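Long-range contacts in acyl-[acyl-carrier-protein]--UDP-N-acetylglucosamine O-acyltransferase (Helicobacter pylori, PDB 1J2Z), which transfers a (3R)-hydroxyacyl chain from acyl carrier protein to UDP-N-acetylglucosamine, the first step of lipid A biosynthesis, and works as a homotrimer: residues S11-E15 and I28-L34; I167-L173 and V183-A188; L193-M198 and I210-Y214. One frame throughout, in Å; residues are numbered along the deposited sequence.

Contact 1: S11-E15 and I28-L34; sequences SPKAE and IGDGVKL
E15 and K33 form a parallel beta bridge with their CA atoms 4.7 Å apart: E15 N donates to V32 O at 3.0 Å, and L34 N returns a 2.9 Å bond to E15 O, both N-H angles being 165°. A third backbone bond, S11 N to I28 O, ties the other end, so that the type I turn S11-A14 lies against the type I turn G29-V32. The side chain of S11 reaches across, OG coming within 3.0 Å of D30 CB. K13 N donates to the same oxygen in an ST turn, which needs OG held beside the carbonyl carbon, opposite the backbone N (chi1 166°). K13 and D30 run side by side in the same direction, CB to CB 3.7 Å, yet K13 NZ stays 4.8 Å from D30 OD2; D30 OD1 bonds instead to a tartaric acid molecule, probably from the crystallisation liquor. Between the turns, the methyl A14 CB packs over backbone and side chain alike, 3.4 Å from G29 O and 4.0 Å from I28 CG2. I28, V32 and L34 are buried, and L40 and L46 of later strands touch this group, whereas E15 and K33 lie on the exposed face of their strands. Stacked turns joined in register to short parallel strands are characteristic of successive coils of the left-handed beta-helix built from hexapeptide repeats.

Contact 2: I167-L173 and V183-A188; sequences IAGKSAL and VEGNRA
I167 and V183 pair in parallel, CA to CA 4.7 Å, and A168 N donates to V183 O over 2.8 Å in a nearly straight bond (177°), although the donor is tilted 24° from the carbonyl plane. Farther on the register slips by one residue, and the pairing of A172 with the chain near R187 rests on A172 N donating to G185 O at 3.2 Å. The positions of A172 O and N186 O are less sure, and so are the bonds that depend on them.

The tight part is mainly hydrocarbon. L173 CD1 meets A188 CB at 3.5 Å and V183 CG1 at 4.0 Å, the side chains of L173 and V183 crossing at about a right angle. With L173 CG anti to the backbone N (chi1 -173°), the leucine end is brought to both partners. I167 and L173 are buried, and both also touch I155 and I161, on strands 154-155 and 160-161. The polar exception is S171, buried as well, which turns OG back to donate to A168 O at 2.7 Å from above the carbonyl plane and so ties the two ends of the bend at G169 and K170.

On the solvent side, E184 forms the close edge: its chain extends alongside A168, whose CB lies 3.5 Å from E184 CG. Beyond it the contact loosens, for N186 and R187 are exposed, their CB atoms directed away from I167-L173. K170 also leaves the contact.

Backbone bonds and hydrocarbon contacts therefore hold this last turn of the beta-helix to the chain that follows, while E184 and K170 find their partners outside the two segments, R191 in a salt bridge and L152 O of a neighbouring subunit.

Contact 3: L193-M198 and I210-Y214; sequences LNRHRM and IYALY
L193 lays its CD1 methyl over one face of the Y211 ring, off centre toward the rim and nearest CD2 at 3.5 Å; it stands 3.6 Å from the ring centroid and 15° off the normal, a CH-pi contact. The same methyl reaches I210 CG2 at 4.0 Å, and L193 CD2 comes within 3.5 Å of Y214 CD1. With CG opposite the carbonyl carbon (chi1 -61°), the leucine fork is thus divided between residues of one helix. M198 CE sits 4.2 Å from Y211 CE1. The extended chain of R195 crosses the tyrosine at about a right angle and brings CD to 3.2 Å from Y211 OH, with the guanidinium and ring planes 50° apart.

N194 occupies the N-cap position and M198 N bonds to N194 O, so R195 and M198 lie in the first helical turn, with L193 just before it. Y214 is anchored by its OH to P179 O; I210 packs on F240 and Y214 on I244, both of helix 239-250. L193 and Y214 both touch C181. The contact thus joins L193 and the first turn of helix 195-201 to helix 204-217, in the helical C-terminal domain that follows LpxA's left-handed beta-helix.

In the fold
The three contacts follow one another along the chain without overlap. Contact 1 joins the first coils of the beta-helix near the N-terminus, and contact 2 lies at its other end, their centres about 38 Å apart on opposite sides of the chain's centre. Contact 3 lies in the helices beyond, its centre about 18 Å from that of contact 2 and about 44 Å from that of contact 1. Strand 181-184 supplies V183 and E184 to contact 2 and also borders contact 3. Strands 27-28 and 172-173 belong to one parallel sheet, so contacts 1 and 2 are comparable parallel pairings near its two ends, whereas contact 3 packs helical segments against each other.

Contact 1: S11-E15 and I28-L34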
ATOM      1  N   SER A  11      -6.973  23.156 -18.888  1.00 23.77           N
ATOM      2  CA  SER A  11      -6.183  24.276 -19.383  1.00 23.49           C
ATOM      3  C   SER A  11      -6.439  24.502 -20.863  1.00 25.28           C
ATOM      4  O   SER A  11      -6.525  23.554 -21.641  1.00 20.66           O
ATOM      5  CB  SER A  11      -4.694  24.012 -19.190  1.00 24.00           C
ATOM      6  OG  SER A  11      -3.934  24.940 -19.944  1.00 21.12           O
ATOM      7  N   PRO A  12      -6.580  25.767 -21.273  1.00 25.06           N
ATOM      8  CA  PRO A  12      -6.819  26.012 -22.696  1.00 27.06           C
ATOM      9  C   PRO A  12      -5.611  25.601 -23.543  1.00 24.80           C
ATOM     10  O   PRO A  12      -5.725  25.431 -24.749  1.00 23.07           O
ATOM     11  CB  PRO A  12      -7.109  27.516 -22.745  1.00 27.69           C
ATOM     12  CG  PRO A  12      -6.369  28.054 -21.536  1.00 33.34           C
ATOM     13  CD  PRO A  12      -6.681  27.010 -20.492  1.00 25.70           C
ATOM     14  N   LYS A  13      -4.461  25.420 -22.902  1.00 22.74           N
ATOM     15  CA  LYS A  13      -3.250  25.027 -23.621  1.00 19.97           C
ATOM     16  C   LYS A  13      -3.117  23.521 -23.812  1.00 24.27           C
ATOM     17  O   LYS A  13      -2.270  23.059 -24.577  1.00 21.42           O
ATOM     18  CB  LYS A  13      -2.015  25.566 -22.903  1.00 24.56           C
ATOM     19  CG  LYS A  13      -2.034  27.083 -22.753  1.00 28.22           C
ATOM     20  CD  LYS A  13      -0.795  27.592 -22.045  1.00 34.55           C
ATOM     21  CE  LYS A  13      -0.864  29.097 -21.842  1.00 32.18           C
ATOM     22  NZ  LYS A  13       0.405  29.614 -21.255  1.00 47.03           N
ATOM     23  N   ALA A  14      -3.950  22.750 -23.117  1.00 22.06           N
ATOM     24  CA  ALA A  14      -3.900  21.300 -23.256  1.00 21.42           C
ATOM     25  C   ALA A  14      -4.505  20.954 -24.609  1.00 22.99           C
ATOM     26  O   ALA A  14      -5.330  21.705 -25.130  1.00 23.49           O
ATOM     27  CB  ALA A  14      -4.688  20.635 -22.150  1.00 22.98           C
ATOM     28  N   GLU A  15      -4.088  19.829 -25.178  1.00 21.68           N
ATOM     29  CA  GLU A  15      -4.598  19.391 -26.472  1.00 22.59           C
ATOM     30  C   GLU A  15      -5.474  18.161 -26.255  1.00 24.42           C
ATOM     31  O   GLU A  15      -4.994  17.114 -25.826  1.00 21.76           O
ATOM     32  CB  GLU A  15      -3.432  19.067 -27.408  1.00 23.66           C
ATOM     33  CG  GLU A  15      -2.516  20.262 -27.667  1.00 29.67           C
ATOM     34  CD  GLU A  15      -3.178  21.330 -28.521  1.00 36.73           C
ATOM     35  OE1 GLU A  15      -2.804  22.517 -28.397  1.00 35.93           O
ATOM     36  OE2 GLU A  15      -4.066  20.977 -29.325  1.00 38.69           O
ATOM     37  N   ILE A  28      -6.811  19.019 -15.556  1.00 19.67           N
ATOM     38  CA  ILE A  28      -5.885  18.839 -16.666  1.00 21.09           C
ATOM     39  C   ILE A  28      -5.008  20.067 -16.906  1.00 22.06           C
ATOM     40  O   ILE A  28      -5.504  21.129 -17.286  1.00 21.40           O
ATOM     41  CB  ILE A  28      -6.692  18.485 -17.937  1.00 21.59           C
ATOM     42  CG1 ILE A  28      -7.507  17.217 -17.659  1.00 18.49           C
ATOM     43  CG2 ILE A  28      -5.767  18.310 -19.140  1.00 14.30           C
ATOM     44  CD1 ILE A  28      -8.403  16.786 -18.795  1.00 33.64           C
ATOM     45  N   GLY A  29      -3.705  19.895 -16.680  1.00 22.50           N
ATOM     46  CA  GLY A  29      -2.732  20.969 -16.832  1.00 21.36           C
ATOM     47  C   GLY A  29      -2.440  21.432 -18.250  1.00 23.64           C
ATOM     48  O   GLY A  29      -2.878  20.816 -19.228  1.00 15.28           O
ATOM     49  N   ASP A  30      -1.667  22.507 -18.366  1.00 19.91           N
ATOM     50  CA  ASP A  30      -1.370  23.074 -19.668  1.00 25.87           C
ATOM     51  C   ASP A  30      -0.371  22.347 -20.562  1.00 27.66           C
ATOM     52  O   ASP A  30      -0.126  22.789 -21.674  1.00 30.10           O
ATOM     53  CB  ASP A  30      -0.964  24.550 -19.530  1.00 28.94           C
ATOM     54  CG  ASP A  30       0.293  24.750 -18.711  1.00 37.34           C
ATOM     55  OD1 ASP A  30       1.106  23.809 -18.609  1.00 39.19           O
ATOM     56  OD2 ASP A  30       0.475  25.869 -18.186  1.00 34.02           O
ATOM     57  N   GLY A  31       0.193  21.237 -20.097  1.00 21.85           N
ATOM     58  CA  GLY A  31       1.134  20.501 -20.924  1.00 22.43           C
ATOM     59  C   GLY A  31       0.616  19.118 -21.295  1.00 20.99           C
ATOM     60  O   GLY A  31       1.353  18.290 -21.822  1.00 17.47           O
ATOM     61  N   VAL A  32      -0.664  18.874 -21.034  1.00 18.75           N
ATOM     62  CA  VAL A  32      -1.268  17.576 -21.309  1.00 17.43           C
ATOM     63  C   VAL A  32      -1.799  17.411 -22.730  1.00 19.31           C
ATOM     64  O   VAL A  32      -2.270  18.364 -23.353  1.00 18.44           O
ATOM     65  CB  VAL A  32      -2.440  17.292 -20.317  1.00 19.97           C
ATOM     66  CG1 VAL A  32      -3.101  15.955 -20.648  1.00 14.06           C
ATOM     67  CG2 VAL A  32      -1.922  17.288 -18.876  1.00 18.26           C
ATOM     68  N   LYS A  33      -1.718  16.183 -23.228  1.00 18.94           N
ATOM     69  CA  LYS A  33      -2.219  15.841 -24.550  1.00 18.85           C
ATOM     70  C   LYS A  33      -2.982  14.531 -24.413  1.00 19.93           C
ATOM     71  O   LYS A  33      -2.474  13.568 -23.840  1.00 20.65           O
ATOM     72  CB  LYS A  33      -1.069  15.663 -25.538  1.00 21.19           C
ATOM     73  CG  LYS A  33      -0.217  16.906 -25.716  1.00 22.99           C
ATOM     74  CD  LYS A  33       0.983  16.620 -26.590  1.00 20.17           C
ATOM     75  CE  LYS A  33       1.850  17.856 -26.714  1.00 28.44           C
ATOM     76  NZ  LYS A  33       2.177  18.440 -25.382  1.00 28.25           N
ATOM     77  N   LEU A  34      -4.208  14.504 -24.917  1.00 21.11           N
ATOM     78  CA  LEU A  34      -5.026  13.301 -24.851  1.00 20.64           C
ATOM     79  C   LEU A  34      -5.402  12.906 -26.272  1.00 21.27           C
ATOM     80  O   LEU A  34      -6.109  13.639 -26.965  1.00 22.27           O
ATOM     81  CB  LEU A  34      -6.292  13.559 -24.027  1.00 21.32           C
ATOM     82  CG  LEU A  34      -6.107  14.091 -22.599  1.00 21.97           C
ATOM     83  CD1 LEU A  34      -7.471  14.302 -21.960  1.00 20.17           C
ATOM     84  CD2 LEU A  34      -5.281  13.107 -21.777  1.00 17.07           C
TER
HETATM   85  O   HOH W   1       0.788  22.794 -23.994  1.00 33.03           O

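Contact 2: I167-L173 and V183-A188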
ATOM      1  N   ILE A 167       6.665 -11.986 -11.881  1.00 24.91           N
ATOM      2  CA  ILE A 167       7.181 -11.711 -10.549  1.00 24.70           C
ATOM      3  C   ILE A 167       6.060 -11.905  -9.537  1.00 25.34           C
ATOM      4  O   ILE A 167       5.027 -11.237  -9.607  1.00 27.76           O
ATOM      5  CB  ILE A 167       7.705 -10.270 -10.445  1.00 27.75           C
ATOM      6  CG1 ILE A 167       8.661  -9.988 -11.598  1.00 27.05           C
ATOM      7  CG2 ILE A 167       8.428 -10.068  -9.116  1.00 23.27           C
ATOM      8  CD1 ILE A 167       9.221  -8.605 -11.573  1.00 40.85           C
ATOM      9  N   ALA A 168       6.267 -12.825  -8.600  1.00 22.40           N
ATOM     10  CA  ALA A 168       5.270 -13.114  -7.573  1.00 25.61           C
ATOM     11  C   ALA A 168       4.995 -11.906  -6.685  1.00 23.24           C
ATOM     12  O   ALA A 168       5.844 -11.033  -6.527  1.00 25.59           O
ATOM     13  CB  ALA A 168       5.731 -14.292  -6.719  1.00 25.91           C
ATOM     14  N   GLY A 169       3.805 -11.865  -6.098  1.00 24.13           N
ATOM     15  CA  GLY A 169       3.452 -10.761  -5.228  1.00 24.31           C
ATOM     16  C   GLY A 169       4.317 -10.697  -3.982  1.00 24.92           C
ATOM     17  O   GLY A 169       4.976 -11.671  -3.624  1.00 24.85           O
ATOM     18  N   LYS A 170       4.313  -9.541  -3.325  1.00 25.12           N
ATOM     19  CA  LYS A 170       5.091  -9.322  -2.108  1.00 25.13           C
ATOM     20  C   LYS A 170       6.591  -9.569  -2.242  1.00 27.52           C
ATOM     21  O   LYS A 170       7.262  -9.880  -1.260  1.00 31.29           O
ATOM     22  CB  LYS A 170       4.534 -10.172  -0.960  1.00 32.68           C
ATOM     23  CG  LYS A 170       3.337  -9.547  -0.263  1.00 36.48           C
ATOM     24  CD  LYS A 170       2.904 -10.375   0.931  1.00 46.03           C
ATOM     25  CE  LYS A 170       1.941  -9.601   1.817  1.00 52.31           C
ATOM     26  NZ  LYS A 170       2.607  -8.431   2.461  1.00 58.77           N
ATOM     27  N   SER A 171       7.127  -9.427  -3.448  1.00 27.40           N
ATOM     28  CA  SER A 171       8.556  -9.629  -3.640  1.00 21.72           C
ATOM     29  C   SER A 171       9.278  -8.291  -3.560  1.00 24.85           C
ATOM     30  O   SER A 171       8.662  -7.227  -3.657  1.00 24.33           O
ATOM     31  CB  SER A 171       8.836 -10.254  -5.008  1.00 31.14           C
ATOM     32  OG  SER A 171       8.158 -11.483  -5.168  1.00 34.29           O
ATOM     33  N   ALA A 172      10.591  -8.357  -3.374  1.00 22.74           N
ATOM     34  CA  ALA A 172      11.440  -7.177  -3.323  1.00 26.07           C
ATOM     35  C   ALA A 172      12.573  -7.541  -4.275  1.00 28.35           C
ATOM     36  O   ALA A 172      13.430  -8.356  -3.941  1.00 24.30           O
ATOM     37  CB  ALA A 172      11.972  -6.957  -1.907  1.00 21.33           C
ATOM     38  N   LEU A 173      12.561  -6.953  -5.468  1.00 28.78           N
ATOM     39  CA  LEU A 173      13.569  -7.262  -6.479  1.00 26.41           C
ATOM     40  C   LEU A 173      14.666  -6.209  -6.585  1.00 29.30           C
ATOM     41  O   LEU A 173      14.394  -5.028  -6.824  1.00 28.91           O
ATOM     42  CB  LEU A 173      12.888  -7.450  -7.840  1.00 22.41           C
ATOM     43  CG  LEU A 173      13.728  -7.938  -9.024  1.00 27.19           C
ATOM     44  CD1 LEU A 173      14.320  -9.324  -8.722  1.00 25.26           C
ATOM     45  CD2 LEU A 173      12.842  -8.003 -10.268  1.00 24.78           C
ATOM     46  N   VAL A 183      10.058 -14.982 -10.954  1.00 29.09           N
ATOM     47  CA  VAL A 183      10.785 -14.562  -9.763  1.00 32.81           C
ATOM     48  C   VAL A 183       9.872 -14.502  -8.543  1.00 37.49           C
ATOM     49  O   VAL A 183       8.660 -14.326  -8.671  1.00 30.21           O
ATOM     50  CB  VAL A 183      11.421 -13.175  -9.984  1.00 32.55           C
ATOM     51  CG1 VAL A 183      12.158 -12.720  -8.734  1.00 32.41           C
ATOM     52  CG2 VAL A 183      12.374 -13.235 -11.164  1.00 33.95           C
ATOM     53  N   GLU A 184      10.467 -14.639  -7.361  1.00 41.13           N
ATOM     54  CA  GLU A 184       9.711 -14.610  -6.114  1.00 45.53           C
ATOM     55  C   GLU A 184      10.641 -14.494  -4.907  1.00 46.55           C
ATOM     56  O   GLU A 184      11.814 -14.861  -4.982  1.00 50.99           O
ATOM     57  CB  GLU A 184       8.877 -15.887  -6.007  1.00 44.93           C
ATOM     58  CG  GLU A 184       8.070 -16.027  -4.734  1.00 53.69           C
ATOM     59  CD  GLU A 184       7.203 -17.274  -4.740  1.00 56.98           C
ATOM     60  OE1 GLU A 184       7.761 -18.390  -4.823  1.00 55.75           O
ATOM     61  OE2 GLU A 184       5.963 -17.134  -4.669  1.00 62.26           O
ATOM     62  N   GLY A 185      10.115 -13.977  -3.799  1.00 46.18           N
ATOM     63  CA  GLY A 185      10.912 -13.851  -2.590  1.00 41.89           C
ATOM     64  C   GLY A 185      11.208 -12.428  -2.171  1.00 46.24           C
ATOM     65  O   GLY A 185      11.212 -11.520  -3.004  1.00 35.15           O
ATOM     66  N   ASN A 186      11.453 -12.222  -0.878  1.00 50.39           N
ATOM     67  CA  ASN A 186      11.759 -10.882  -0.399  1.00 55.99           C
ATOM     68  C   ASN A 186      12.932 -10.448  -1.256  1.00 57.23           C
ATOM     69  O   ASN A 186      12.764  -9.649  -2.171  1.00 63.92           O
ATOM     70  CB  ASN A 186      12.143 -10.892   1.080  1.00 58.93           C
ATOM     71  CG  ASN A 186      11.816  -9.579   1.768  1.00 64.53           C
ATOM     72  OD1 ASN A 186      12.335  -8.524   1.400  1.00 63.94           O
ATOM     73  ND2 ASN A 186      10.943  -9.637   2.768  1.00 70.05           N
ATOM     74  N   ARG A 187      14.121 -10.973  -0.978  1.00 54.60           N
ATOM     75  CA  ARG A 187      15.262 -10.642  -1.817  1.00 44.83           C
ATOM     76  C   ARG A 187      15.068 -11.616  -2.977  1.00 44.75           C
ATOM     77  O   ARG A 187      15.685 -12.679  -3.036  1.00 46.62           O
ATOM     78  CB  ARG A 187      16.577 -10.907  -1.083  1.00 50.20           C
ATOM     79  CG  ARG A 187      17.697  -9.979  -1.530  1.00 55.43           C
ATOM     80  CD  ARG A 187      18.940 -10.071  -0.651  1.00 57.01           C
ATOM     81  NE  ARG A 187      19.841 -11.152  -1.047  1.00 61.62           N
ATOM     82  CZ  ARG A 187      19.674 -12.431  -0.731  1.00 61.06           C
ATOM     83  NH1 ARG A 187      18.633 -12.812  -0.003  1.00 60.95           N
ATOM     84  NH2 ARG A 187      20.554 -13.332  -1.149  1.00 62.77           N
ATOM     85  N   ALA A 188      14.162 -11.238  -3.875  1.00 35.24           N
ATOM     86  CA  ALA A 188      13.776 -12.026  -5.042  1.00 36.94           C
ATOM     87  C   ALA A 188      14.878 -12.756  -5.807  1.00 37.71           C
ATOM     88  O   ALA A 188      15.979 -12.236  -5.988  1.00 35.29           O
ATOM     89  CB  ALA A 188      12.985 -11.144  -6.003  1.00 35.87           C
TER

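Contact 3: L193-M198 and I210-Y214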
ATOM      1  N   LEU A 193      11.155 -21.023 -15.164  1.00 31.14           N
ATOM      2  CA  LEU A 193      10.698 -20.302 -16.344  1.00 34.94           C
ATOM      3  C   LEU A 193       9.198 -20.043 -16.356  1.00 36.07           C
ATOM      4  O   LEU A 193       8.418 -20.783 -15.757  1.00 39.27           O
ATOM      5  CB  LEU A 193      11.089 -21.058 -17.614  1.00 33.40           C
ATOM      6  CG  LEU A 193      12.583 -21.278 -17.869  1.00 44.26           C
ATOM      7  CD1 LEU A 193      12.776 -21.812 -19.287  1.00 41.64           C
ATOM      8  CD2 LEU A 193      13.343 -19.970 -17.694  1.00 41.89           C
ATOM      9  N   ASN A 194       8.812 -18.978 -17.049  1.00 35.46           N
ATOM     10  CA  ASN A 194       7.415 -18.588 -17.182  1.00 36.12           C
ATOM     11  C   ASN A 194       6.830 -19.421 -18.316  1.00 37.17           C
ATOM     12  O   ASN A 194       6.537 -18.915 -19.400  1.00 37.35           O
ATOM     13  CB  ASN A 194       7.326 -17.096 -17.510  1.00 35.21           C
ATOM     14  CG  ASN A 194       5.909 -16.567 -17.454  1.00 38.49           C
ATOM     15  OD1 ASN A 194       5.680 -15.364 -17.584  1.00 36.87           O
ATOM     16  ND2 ASN A 194       4.947 -17.462 -17.264  1.00 40.23           N
ATOM     17  N   ARG A 195       6.671 -20.710 -18.041  1.00 38.56           N
ATOM     18  CA  ARG A 195       6.151 -21.676 -19.001  1.00 38.14           C
ATOM     19  C   ARG A 195       4.833 -21.241 -19.631  1.00 38.84           C
ATOM     20  O   ARG A 195       4.682 -21.268 -20.855  1.00 34.10           O
ATOM     21  CB  ARG A 195       5.978 -23.030 -18.304  1.00 40.16           C
ATOM     22  CG  ARG A 195       6.081 -24.241 -19.213  1.00 48.89           C
ATOM     23  CD  ARG A 195       6.139 -25.523 -18.388  1.00 53.57           C
ATOM     24  NE  ARG A 195       6.384 -26.706 -19.210  1.00 57.77           N
ATOM     25  CZ  ARG A 195       5.526 -27.190 -20.102  1.00 57.72           C
ATOM     26  NH1 ARG A 195       4.358 -26.590 -20.291  1.00 66.96           N
ATOM     27  NH2 ARG A 195       5.832 -28.274 -20.800  1.00 56.67           N
ATOM     28  N   HIS A 196       3.880 -20.840 -18.796  1.00 39.45           N
ATOM     29  CA  HIS A 196       2.578 -20.414 -19.292  1.00 43.79           C
ATOM     30  C   HIS A 196       2.683 -19.310 -20.337  1.00 45.75           C
ATOM     31  O   HIS A 196       1.916 -19.285 -21.300  1.00 47.44           O
ATOM     32  CB  HIS A 196       1.691 -19.945 -18.137  1.00 47.16           C
ATOM     33  CG  HIS A 196       0.395 -19.347 -18.586  1.00 52.48           C
ATOM     34  ND1 HIS A 196       0.293 -18.051 -19.043  1.00 57.48           N
ATOM     35  CD2 HIS A 196      -0.844 -19.884 -18.698  1.00 53.92           C
ATOM     36  CE1 HIS A 196      -0.951 -17.814 -19.417  1.00 58.42           C
ATOM     37  NE2 HIS A 196      -1.660 -18.910 -19.220  1.00 57.01           N
ATOM     38  N   ARG A 197       3.632 -18.401 -20.146  1.00 43.12           N
ATOM     39  CA  ARG A 197       3.825 -17.302 -21.083  1.00 42.98           C
ATOM     40  C   ARG A 197       4.499 -17.784 -22.362  1.00 42.68           C
ATOM     41  O   ARG A 197       4.080 -17.434 -23.466  1.00 39.92           O
ATOM     42  CB  ARG A 197       4.689 -16.212 -20.453  1.00 45.21           C
ATOM     43  CG  ARG A 197       4.973 -15.052 -21.387  1.00 48.77           C
ATOM     44  CD  ARG A 197       4.037 -13.897 -21.113  1.00 50.98           C
ATOM     45  NE  ARG A 197       2.634 -14.282 -21.195  1.00 55.37           N
ATOM     46  CZ  ARG A 197       1.633 -13.517 -20.775  1.00 57.79           C
ATOM     47  NH1 ARG A 197       1.890 -12.329 -20.245  1.00 58.81           N
ATOM     48  NH2 ARG A 197       0.378 -13.935 -20.884  1.00 59.92           N
ATOM     49  N   MET A 198       5.556 -18.578 -22.208  1.00 40.74           N
ATOM     50  CA  MET A 198       6.283 -19.091 -23.363  1.00 42.48           C
ATOM     51  C   MET A 198       5.378 -19.920 -24.267  1.00 40.61           C
ATOM     52  O   MET A 198       5.499 -19.864 -25.489  1.00 41.50           O
ATOM     53  CB  MET A 198       7.472 -19.947 -22.913  1.00 33.67           C
ATOM     54  CG  MET A 198       8.445 -19.231 -21.989  1.00 38.88           C
ATOM     55  SD  MET A 198       9.923 -20.213 -21.663  1.00 41.83           S
ATOM     56  CE  MET A 198       9.267 -21.450 -20.577  1.00 46.48           C
ATOM     57  N   ILE A 210      15.446 -22.901 -24.817  1.00 30.44           N
ATOM     58  CA  ILE A 210      15.619 -21.921 -23.751  1.00 29.03           C
ATOM     59  C   ILE A 210      15.941 -22.586 -22.416  1.00 27.97           C
ATOM     60  O   ILE A 210      16.855 -22.157 -21.713  1.00 33.64           O
ATOM     61  CB  ILE A 210      14.362 -21.031 -23.619  1.00 29.94           C
ATOM     62  CG1 ILE A 210      14.187 -20.223 -24.907  1.00 26.53           C
ATOM     63  CG2 ILE A 210      14.496 -20.092 -22.414  1.00 24.83           C
ATOM     64  CD1 ILE A 210      12.912 -19.410 -24.970  1.00 26.18           C
ATOM     65  N   TYR A 211      15.199 -23.632 -22.061  1.00 34.22           N
ATOM     66  CA  TYR A 211      15.461 -24.335 -20.806  1.00 37.07           C
ATOM     67  C   TYR A 211      16.925 -24.752 -20.780  1.00 38.38           C
ATOM     68  O   TYR A 211      17.647 -24.493 -19.816  1.00 36.85           O
ATOM     69  CB  TYR A 211      14.605 -25.599 -20.680  1.00 38.78           C
ATOM     70  CG  TYR A 211      13.211 -25.405 -20.130  1.00 41.26           C
ATOM     71  CD1 TYR A 211      12.100 -25.420 -20.973  1.00 45.43           C
ATOM     72  CD2 TYR A 211      12.993 -25.280 -18.758  1.00 43.09           C
ATOM     73  CE1 TYR A 211      10.804 -25.328 -20.464  1.00 45.66           C
ATOM     74  CE2 TYR A 211      11.700 -25.184 -18.237  1.00 44.15           C
ATOM     75  CZ  TYR A 211      10.612 -25.212 -19.097  1.00 45.87           C
ATOM     76  OH  TYR A 211       9.333 -25.149 -18.595  1.00 45.86           O
ATOM     77  N   ALA A 212      17.348 -25.413 -21.853  1.00 38.00           N
ATOM     78  CA  ALA A 212      18.718 -25.881 -21.983  1.00 36.37           C
ATOM     79  C   ALA A 212      19.689 -24.720 -21.844  1.00 33.34           C
ATOM     80  O   ALA A 212      20.666 -24.801 -21.100  1.00 35.82           O
ATOM     81  CB  ALA A 212      18.909 -26.564 -23.338  1.00 34.42           C
ATOM     82  N   LEU A 213      19.407 -23.637 -22.561  1.00 34.25           N
ATOM     83  CA  LEU A 213      20.250 -22.447 -22.536  1.00 32.12           C
ATOM     84  C   LEU A 213      20.482 -21.962 -21.105  1.00 28.94           C
ATOM     85  O   LEU A 213      21.618 -21.764 -20.679  1.00 28.38           O
ATOM     86  CB  LEU A 213      19.594 -21.320 -23.340  1.00 28.16           C
ATOM     87  CG  LEU A 213      20.489 -20.254 -23.986  1.00 33.20           C
ATOM     88  CD1 LEU A 213      19.664 -18.998 -24.209  1.00 27.57           C
ATOM     89  CD2 LEU A 213      21.695 -19.938 -23.124  1.00 35.64           C
ATOM     90  N   TYR A 214      19.396 -21.763 -20.368  1.00 30.61           N
ATOM     91  CA  TYR A 214      19.504 -21.285 -18.997  1.00 31.46           C
ATOM     92  C   TYR A 214      20.212 -22.274 -18.084  1.00 35.19           C
ATOM     93  O   TYR A 214      20.944 -21.874 -17.175  1.00 33.85           O
ATOM     94  CB  TYR A 214      18.117 -20.947 -18.446  1.00 30.22           C
ATOM     95  CG  TYR A 214      17.638 -19.557 -18.816  1.00 26.62           C
ATOM     96  CD1 TYR A 214      16.390 -19.358 -19.407  1.00 23.60           C
ATOM     97  CD2 TYR A 214      18.424 -18.434 -18.548  1.00 29.36           C
ATOM     98  CE1 TYR A 214      15.936 -18.079 -19.716  1.00 25.93           C
ATOM     99  CE2 TYR A 214      17.979 -17.150 -18.853  1.00 27.19           C
ATOM    100  CZ  TYR A 214      16.737 -16.979 -19.435  1.00 24.64           C
ATOM    101  OH  TYR A 214      16.293 -15.709 -19.729  1.00 32.50           O
TER